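Local coordinates for protein Rab GDP dissociation inhibitor alpha (Naegleria fowleri, PDB 6C87) that probably binds prenylated Rab GTPases in their GDP-bound form, slows nucleotide release and carries them between membranes and cytosol, at residues 58-63 with 387-392; 77-82 with 354-359. All blocks are in the same frame, centred on the assembly; numbering follows the deposited sequence.

Contact 1: residues 58-63 with 387-392; sequences QMFEKF and IDEKFV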
loop_
_atom_site.group_PDB
_atom_site.type_symbol
_atom_site.label_atom_id
_atom_site.label_comp_id
_atom_site.label_asym_id
_atom_site.label_seq_id
_atom_site.Cartn_x
_atom_site.Cartn_y
_atom_site.Cartn_z
ATOM N N GLN A 58 -26.264 24.151 32.604
ATOM C CA GLN A 58 -26.032 24.591 31.232
ATOM C C GLN A 58 -27.123 24.084 30.292
ATOM O O GLN A 58 -27.512 24.787 29.353
ATOM C CB GLN A 58 -24.643 24.143 30.763
ATOM C CG GLN A 58 -23.488 24.856 31.472
ATOM C CD GLN A 58 -22.121 24.245 31.181
ATOM O OE1 GLN A 58 -21.983 23.029 30.990
ATOM N NE2 GLN A 58 -21.098 25.096 31.148
ATOM N N MET A 59 -27.621 22.862 30.520
ATOM C CA MET A 59 -28.741 22.356 29.724
ATOM C C MET A 59 -29.981 23.218 29.922
ATOM O O MET A 59 -30.653 23.591 28.954
ATOM C CB MET A 59 -29.042 20.909 30.099
ATOM C CG MET A 59 -27.968 19.935 29.692
ATOM S SD MET A 59 -27.928 19.629 27.924
ATOM C CE MET A 59 -29.438 18.719 27.668
ATOM N N PHE A 60 -30.303 23.537 31.179
ATOM C CA PHE A 60 -31.476 24.360 31.458
ATOM C C PHE A 60 -31.323 25.778 30.913
ATOM O O PHE A 60 -32.300 26.363 30.434
ATOM C CB PHE A 60 -31.768 24.380 32.957
ATOM C CG PHE A 60 -32.713 23.298 33.394
ATOM C CD1 PHE A 60 -32.305 21.970 33.428
ATOM C CD2 PHE A 60 -34.021 23.602 33.744
ATOM C CE1 PHE A 60 -33.180 20.970 33.819
ATOM C CE2 PHE A 60 -34.906 22.605 34.137
ATOM C CZ PHE A 60 -34.485 21.287 34.176
ATOM N N GLU A 61 -30.119 26.360 30.984
ATOM C CA GLU A 61 -29.934 27.669 30.358
ATOM C C GLU A 61 -30.135 27.576 28.848
ATOM O O GLU A 61 -30.839 28.400 28.255
ATOM C CB GLU A 61 -28.557 28.246 30.692
ATOM N N LYS A 62 -29.591 26.531 28.221
ATOM C CA LYS A 62 -29.673 26.420 26.769
ATOM C C LYS A 62 -31.099 26.141 26.300
ATOM O O LYS A 62 -31.553 26.728 25.313
ATOM C CB LYS A 62 -28.712 25.334 26.275
ATOM C CG LYS A 62 -28.749 25.076 24.772
ATOM C CD LYS A 62 -27.658 24.112 24.340
ATOM C CE LYS A 62 -27.640 23.903 22.828
ATOM N NZ LYS A 62 -27.163 25.096 22.084
ATOM N N PHE A 63 -31.822 25.249 26.981
ATOM C CA PHE A 63 -33.106 24.773 26.474
ATOM C C PHE A 63 -34.321 25.358 27.180
ATOM O O PHE A 63 -35.442 25.135 26.712
ATOM C CB PHE A 63 -33.165 23.249 26.546
ATOM C CG PHE A 63 -32.211 22.579 25.618
ATOM C CD1 PHE A 63 -32.529 22.429 24.276
ATOM C CD2 PHE A 63 -30.974 22.133 26.073
ATOM C CE1 PHE A 63 -31.642 21.823 23.398
ATOM C CE2 PHE A 63 -30.082 21.524 25.203
ATOM C CZ PHE A 63 -30.417 21.369 23.862
ATOM N N ILE A 387 -40.391 9.777 31.572
ATOM C CA ILE A 387 -39.218 10.614 31.322
ATOM C C ILE A 387 -39.220 11.785 32.302
ATOM O O ILE A 387 -40.181 12.561 32.351
ATOM C CB ILE A 387 -39.190 11.112 29.865
ATOM C CG1 ILE A 387 -39.128 9.923 28.898
ATOM C CG2 ILE A 387 -38.022 12.063 29.637
ATOM C CD1 ILE A 387 -39.258 10.307 27.443
ATOM N N ASP A 388 -38.119 11.940 33.048
ATOM C CA ASP A 388 -38.038 13.001 34.050
ATOM C C ASP A 388 -37.927 14.370 33.397
ATOM O O ASP A 388 -38.623 15.316 33.786
ATOM C CB ASP A 388 -36.841 12.766 34.973
ATOM C CG ASP A 388 -37.058 11.632 35.958
ATOM O OD1 ASP A 388 -38.119 10.963 35.929
ATOM O OD2 ASP A 388 -36.138 11.409 36.770
ATOM N N GLU A 389 -37.020 14.502 32.435
ATOM C CA GLU A 389 -36.787 15.729 31.687
ATOM C C GLU A 389 -36.445 15.382 30.254
ATOM O O GLU A 389 -35.775 14.376 29.990
ATOM C CB GLU A 389 -35.669 16.606 32.271
ATOM C CG GLU A 389 -36.058 17.374 33.504
ATOM C CD GLU A 389 -37.035 18.496 33.208
ATOM O OE1 GLU A 389 -37.259 18.801 32.013
ATOM O OE2 GLU A 389 -37.559 19.088 34.178
ATOM N N LYS A 390 -36.942 16.210 29.338
ATOM C CA LYS A 390 -36.776 16.003 27.910
ATOM C C LYS A 390 -36.349 17.316 27.261
ATOM O O LYS A 390 -36.978 18.358 27.484
ATOM C CB LYS A 390 -38.084 15.476 27.310
ATOM C CG LYS A 390 -38.017 15.166 25.849
ATOM C CD LYS A 390 -39.370 14.771 25.280
ATOM C CE LYS A 390 -40.447 15.779 25.651
ATOM N NZ LYS A 390 -41.544 15.752 24.654
ATOM N N PHE A 391 -35.305 17.262 26.438
ATOM C CA PHE A 391 -34.806 18.435 25.730
ATOM C C PHE A 391 -34.790 18.169 24.233
ATOM O O PHE A 391 -34.179 17.194 23.783
ATOM C CB PHE A 391 -33.395 18.808 26.176
ATOM C CG PHE A 391 -33.233 18.920 27.652
ATOM C CD1 PHE A 391 -33.560 20.104 28.309
ATOM C CD2 PHE A 391 -32.742 17.849 28.391
ATOM C CE1 PHE A 391 -33.399 20.225 29.682
ATOM C CE2 PHE A 391 -32.578 17.959 29.770
ATOM C CZ PHE A 391 -32.909 19.155 30.416
ATOM N N VAL A 392 -35.436 19.045 23.467
ATOM C CA VAL A 392 -35.483 18.913 22.012
ATOM C C VAL A 392 -34.349 19.725 21.398
ATOM O O VAL A 392 -34.289 20.949 21.556
ATOM C CB VAL A 392 -36.840 19.360 21.449
ATOM C CG1 VAL A 392 -36.815 19.276 19.936
ATOM C CG2 VAL A 392 -37.941 18.475 21.992
#
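Phe391 of strand 389-400 pushes its ring into the side of helix 56-64, where Met59, Phe60 and Phe63 receive it. The Met59 methyl lies over one face of the Phe391 ring, displaced toward the rim, with CE 3.5 Å from Phe391 CD2. The Met59 chain bends at chi2, which sets SD, and again at chi3 (-69°), which turns CE onto this face; SD stands further back, oblique to the ring, in a Met-aromatic contact. Phe60 meets the far end of the same ring in an offset edge-to-face pair: the edge of Phe391 is turned toward the face of Phe60, the planes are 80° apart, and Phe391 CZ comes within 3.9 Å of Phe60 CE1. Phe63 is packed at the root of the Phe391 side chain. Phe391 CB sits above the centre of the Phe63 ring, 4.1 Å from its centroid, in a CH-pi contact, while Phe63 CB touches Phe391 CD1 at 3.6 Å. The opposite face of Phe63 carries Lys62 CG, nearer the rim. Beyond this aromatic cluster, Phe63 CE1 reaches Val392 O, and the edge of Phe60 meets the Glu389 carboxylate, with CZ 3.8 Å from OE2. Glu389 OE1 turns to Arg64 in a salt bridge, and Arg64 also hydrogen-bonds Lys390 O, fastening the end of the helix to the strand. Pro70, Pro71 and Leu74 pack against Phe60, and Ile312 of the adjoining strand 302-315 against Met59. No hydrogen bond links 58-63 with 387-392 directly. The helix is therefore held on the sheet by apolar and aromatic contacts at this point, with the polar grip supplied by Arg64 alongside, whose charge would be partly offset by Glu389.

Contact 2: residues 77-82 with 354-359; sequences SRDYNI and VAPNGK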
loop_
_atom_site.group_PDB
_atom_site.type_symbol
_atom_site.label_atom_id
_atom_site.label_comp_id
_atom_site.label_asym_id
_atom_site.label_seq_id
_atom_site.Cartn_x
_atom_site.Cartn_y
_atom_site.Cartn_z
ATOM N N SER A 77 -26.096 19.245 39.482
ATOM C CA SER A 77 -25.878 19.711 38.122
ATOM C C SER A 77 -24.498 19.306 37.623
ATOM O O SER A 77 -24.343 18.870 36.476
ATOM C CB SER A 77 -26.043 21.227 38.060
ATOM O OG SER A 77 -25.512 21.726 36.848
ATOM N N ARG A 78 -23.484 19.428 38.477
ATOM C CA ARG A 78 -22.126 19.140 38.049
ATOM C C ARG A 78 -21.840 17.645 37.974
ATOM O O ARG A 78 -20.751 17.262 37.540
ATOM C CB ARG A 78 -21.128 19.831 38.983
ATOM N N ASP A 79 -22.786 16.791 38.369
ATOM C CA ASP A 79 -22.673 15.358 38.117
ATOM C C ASP A 79 -23.023 14.977 36.679
ATOM O O ASP A 79 -22.838 13.813 36.300
ATOM C CB ASP A 79 -23.552 14.569 39.092
ATOM C CG ASP A 79 -22.939 14.459 40.485
ATOM O OD1 ASP A 79 -21.763 14.837 40.656
ATOM O OD2 ASP A 79 -23.627 13.969 41.407
ATOM N N TYR A 80 -23.547 15.908 35.885
ATOM C CA TYR A 80 -23.937 15.645 34.504
ATOM C C TYR A 80 -22.850 16.094 33.540
ATOM O O TYR A 80 -22.355 17.219 33.636
ATOM C CB TYR A 80 -25.234 16.365 34.153
ATOM C CG TYR A 80 -26.484 15.765 34.734
ATOM C CD1 TYR A 80 -26.981 16.187 35.963
ATOM C CD2 TYR A 80 -27.193 14.799 34.034
ATOM C CE1 TYR A 80 -28.155 15.648 36.484
ATOM C CE2 TYR A 80 -28.358 14.254 34.540
ATOM C CZ TYR A 80 -28.836 14.678 35.765
ATOM O OH TYR A 80 -29.993 14.118 36.260
ATOM N N ASN A 81 -22.532 15.232 32.572
ATOM C CA ASN A 81 -21.641 15.557 31.457
ATOM C C ASN A 81 -22.389 15.116 30.209
ATOM O O ASN A 81 -22.129 14.045 29.658
ATOM C CB ASN A 81 -20.265 14.854 31.577
ATOM C CG ASN A 81 -19.444 15.366 32.738
ATOM O OD1 ASN A 81 -18.986 16.505 32.742
ATOM N ND2 ASN A 81 -19.256 14.516 33.736
ATOM N N ILE A 82 -23.323 15.951 29.765
ATOM C CA ILE A 82 -24.256 15.581 28.708
ATOM C C ILE A 82 -23.656 15.978 27.364
ATOM O O ILE A 82 -23.554 17.164 27.039
ATOM C CB ILE A 82 -25.629 16.230 28.921
ATOM C CG1 ILE A 82 -26.268 15.705 30.209
ATOM C CG2 ILE A 82 -26.526 15.960 27.731
ATOM C CD1 ILE A 82 -27.457 16.510 30.689
ATOM N N VAL A 354 -21.431 10.260 33.356
ATOM C CA VAL A 354 -22.103 11.347 32.657
ATOM C C VAL A 354 -23.406 11.767 33.333
ATOM O O VAL A 354 -24.012 12.765 32.908
ATOM C CB VAL A 354 -22.334 11.002 31.171
ATOM C CG1 VAL A 354 -20.987 10.717 30.505
ATOM C CG2 VAL A 354 -23.273 9.794 31.025
ATOM N N ALA A 355 -23.852 11.051 34.361
ATOM C CA ALA A 355 -25.085 11.376 35.058
ATOM C C ALA A 355 -24.921 10.995 36.514
ATOM O O ALA A 355 -24.113 10.117 36.840
ATOM C CB ALA A 355 -26.284 10.645 34.442
ATOM N N PRO A 356 -25.700 11.593 37.413
ATOM C CA PRO A 356 -25.632 11.207 38.827
ATOM C C PRO A 356 -26.039 9.756 39.014
ATOM O O PRO A 356 -26.562 9.100 38.111
ATOM C CB PRO A 356 -26.626 12.148 39.526
ATOM C CG PRO A 356 -26.940 13.214 38.551
ATOM C CD PRO A 356 -26.647 12.695 37.179
ATOM N N ASN A 357 -25.771 9.249 40.215
ATOM C CA ASN A 357 -26.156 7.886 40.554
ATOM C C ASN A 357 -27.666 7.721 40.473
ATOM O O ASN A 357 -28.424 8.493 41.072
ATOM C CB ASN A 357 -25.669 7.535 41.953
ATOM C CG ASN A 357 -24.515 6.568 41.940
ATOM O OD1 ASN A 357 -24.470 5.644 41.126
ATOM N ND2 ASN A 357 -23.585 6.751 42.870
ATOM N N GLY A 358 -28.098 6.701 39.735
ATOM C CA GLY A 358 -29.503 6.438 39.515
ATOM C C GLY A 358 -30.108 7.156 38.331
ATOM O O GLY A 358 -31.308 6.985 38.069
ATOM N N LYS A 359 -29.317 7.922 37.587
ATOM C CA LYS A 359 -29.813 8.661 36.438
ATOM C C LYS A 359 -29.244 8.082 35.151
ATOM O O LYS A 359 -28.128 7.555 35.114
ATOM C CB LYS A 359 -29.481 10.155 36.542
ATOM C CG LYS A 359 -30.265 10.912 37.620
ATOM C CD LYS A 359 -31.765 10.924 37.288
ATOM C CE LYS A 359 -32.519 12.087 37.949
ATOM N NZ LYS A 359 -32.551 12.032 39.442
#
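Tyr80 lies with one ring face against Pro356, a proline-aromatic CH-pi contact between two loops, one leading into strand 82-83 and the other joining the antiparallel strands 343-349 and 360-367. Pro356 CD is placed over the centre of the tyrosine ring, 3.3 Å from its centroid; the two side chains cross at about a right angle. Pro356 CG overhangs the rim at CE1, so CD alone is centred on the face. Next to them Asp79 CB packs on Pro356 CG at 3.7 Å, and the Asp79 side chain crosses the proline at a slant. Ala355 CB approaches Tyr80 CE2 more loosely, at 4.2 Å. With CG anti to its own carbonyl carbon (chi1 -74°), Tyr80 starts its ring beside the backbone N, and Ser77 O lies at the ring edge, in plane. The phenol oxygen ends beside the bent Lys359 chain, OH being 3.5 Å from CG. Both polar ends find partners in the loop that follows helix 56-64: Tyr80 OH bonds to Leu74 O and Lys359 NZ to Ser73 O. A type II turn from Pro356 to Lys359, with Gly358 in it, folds the lysine back toward the tyrosine. Near the root of the tyrosine side chain the backbones are joined as well. Val354 O accepts the Asn81 N-H and also receives a CA-H...O contact from Tyr80 CA at 3.3 Å, while Asn81 ND2 bonds to the neighbouring His353 O. The Asn81 N to Val354 O bond, 2.9 Å long, is nearly straight at hydrogen (166°), but the donor stands 43° out of the carbonyl plane.

After strand 53-54 the chain forms helix 56-64, then turns through the loop that holds 77-82 before strand 82-83. Much later the loop 354-359 returns to that first loop and closes contact 2; shortly afterwards strand 389-400 reaches the helix and closes contact 1. Contact 2 is thus nested inside the longer loop closed by contact 1. Their centres lie about 13 Å apart, and they touch where Met59 CG packs on Ile82 CD1 at 3.6 Å and again where Asp388 meets the Lys359 chain. Together they tie the early helix and its following loop to the mixed sheet, contact 1 through strand 389-400 and contact 2 through the connection between strands 343-349 and 360-367.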